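Local coordinates for adenosine monophosphate-protein transferase (PDB 2D16) that is of unknown function but probably acts on adenosine or its phosphates, perhaps as an adenosine-specific kinase or an AMP-protein transferase, at residues Glu142-Glu145 with Gln146-Glu149. Sequence-based numbering, arbitrary orientation.
Sequences ETDE and QKKE
Thr143 and Gln146 grip each other twice at the start of helix 144-157. Gln146 N donates to Thr143 OG1 at 3.2 Å, and Gln146 OE1 in return takes Thr143 N at 2.8 Å, the donor lying in the carbonyl plane on a lone pair. With chi1 at 60°, Thr143 OG1 sits between its own N and carbonyl carbon, turned in over the first turn of the helix, where Gln146 CG packs against it at 3.1 Å. This reciprocal pair is a capping box, Thr143 being the N-cap and Gln146 the side chain that closes it; it ends the loop and starts the C-terminal helix, which stands well apart from the sheets of the same chain. Behind the box, Lys147 N reaches Thr143 O, and the extended Lys147 side chain runs out between two acids. Glu142 lies athwart it, close to perpendicular, its carboxylate carbon CD 3.3 Å from Lys147 CG, while Glu142 OE1 makes its salt bridge farther on with Arg150. Asp144 runs beside Lys147 in the same direction, but the salt bridge from Asp144 OD1 to Lys147 NZ is long and weak at 3.4 Å. A serine in place of Lys147 would probably strip Asp144 of this ionic partner and uncover the Glu142 carboxylate where the lysine methylenes now lie against it. The solvent side is looser: Lys148 bends at its last torsion, chi4 60°, and its NZ meets Asp144 O through a water that accepts from the amine and donates to the carbonyl.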
loop_
_atom_site.group_PDB
_atom_site.type_symbol
_atom_site.label_atom_id
_atom_site.label_comp_id
_atom_site.label_asym_id
_atom_site.label_seq_id
_atom_site.Cartn_x
_atom_site.Cartn_y
_atom_site.Cartn_z
ATOM N N GLU A 142 -38.434 -1.839 39.244
ATOM C CA GLU A 142 -37.003 -1.928 39.519
ATOM C C GLU A 142 -36.476 -0.811 40.416
ATOM O O GLU A 142 -36.972 0.317 40.391
ATOM C CB GLU A 142 -36.219 -1.912 38.202
ATOM C CG GLU A 142 -36.104 -0.525 37.576
ATOM C CD GLU A 142 -35.298 -0.518 36.289
ATOM O OE1 GLU A 142 -34.420 -1.392 36.121
ATOM O OE2 GLU A 142 -35.531 0.375 35.449
ATOM N N THR A 143 -35.457 -1.137 41.205
ATOM C CA THR A 143 -34.821 -0.172 42.092
ATOM C C THR A 143 -33.662 0.439 41.312
ATOM O O THR A 143 -33.306 -0.057 40.241
ATOM C CB THR A 143 -34.244 -0.857 43.348
ATOM O OG1 THR A 143 -33.256 -1.821 42.955
ATOM C CG2 THR A 143 -35.344 -1.553 44.131
ATOM N N ASP A 144 -33.071 1.505 41.840
ATOM C CA ASP A 144 -31.948 2.144 41.166
ATOM C C ASP A 144 -30.796 1.157 41.021
ATOM O O ASP A 144 -30.098 1.146 40.007
ATOM C CB ASP A 144 -31.475 3.376 41.941
ATOM C CG ASP A 144 -32.501 4.488 41.946
ATOM O OD1 ASP A 144 -33.057 4.792 40.867
ATOM O OD2 ASP A 144 -32.748 5.064 43.026
ATOM N N GLU A 145 -30.602 0.326 42.038
ATOM C CA GLU A 145 -29.539 -0.667 42.016
ATOM C C GLU A 145 -29.780 -1.658 40.879
ATOM O O GLU A 145 -28.856 -2.025 40.155
ATOM C CB GLU A 145 -29.489 -1.418 43.347
ATOM C CG GLU A 145 -28.292 -2.341 43.489
ATOM C CD GLU A 145 -26.976 -1.586 43.452
ATOM O OE1 GLU A 145 -26.794 -0.673 44.285
ATOM O OE2 GLU A 145 -26.125 -1.904 42.592
ATOM N N GLN A 146 -31.028 -2.090 40.732
ATOM C CA GLN A 146 -31.377 -3.033 39.679
ATOM C C GLN A 146 -31.199 -2.399 38.303
ATOM O O GLN A 146 -30.931 -3.101 37.327
ATOM C CB GLN A 146 -32.812 -3.531 39.871
ATOM C CG GLN A 146 -32.978 -4.368 41.131
ATOM C CD GLN A 146 -34.411 -4.756 41.396
ATOM O OE1 GLN A 146 -35.301 -3.905 41.413
ATOM N NE2 GLN A 146 -34.645 -6.046 41.614
ATOM N N LYS A 147 -31.346 -1.078 38.228
ATOM C CA LYS A 147 -31.153 -0.363 36.967
ATOM C C LYS A 147 -29.693 -0.495 36.573
ATOM O O LYS A 147 -29.369 -0.792 35.427
ATOM C CB LYS A 147 -31.453 1.127 37.107
ATOM C CG LYS A 147 -32.900 1.505 37.275
ATOM C CD LYS A 147 -33.007 3.019 37.276
ATOM C CE LYS A 147 -34.394 3.495 37.645
ATOM N NZ LYS A 147 -34.429 4.982 37.734
ATOM N N LYS A 148 -28.809 -0.246 37.535
ATOM C CA LYS A 148 -27.380 -0.340 37.283
ATOM C C LYS A 148 -27.015 -1.757 36.869
ATOM O O LYS A 148 -26.193 -1.956 35.980
ATOM C CB LYS A 148 -26.586 0.054 38.533
ATOM C CG LYS A 148 -26.726 1.518 38.919
ATOM C CD LYS A 148 -25.831 1.863 40.102
ATOM C CE LYS A 148 -25.934 3.338 40.463
ATOM N NZ LYS A 148 -27.331 3.723 40.824
ATOM N N GLU A 149 -27.639 -2.740 37.511
ATOM C CA GLU A 149 -27.365 -4.140 37.207
ATOM C C GLU A 149 -27.734 -4.528 35.779
ATOM O O GLU A 149 -26.960 -5.200 35.094
ATOM C CB GLU A 149 -28.116 -5.054 38.175
ATOM C CG GLU A 149 -27.691 -4.936 39.624
ATOM C CD GLU A 149 -28.478 -5.866 40.527
ATOM O OE1 GLU A 149 -28.493 -7.085 40.250
ATOM O OE2 GLU A 149 -29.079 -5.381 41.509
HETATM O O HOH W 1 -29.556 4.018 38.850
#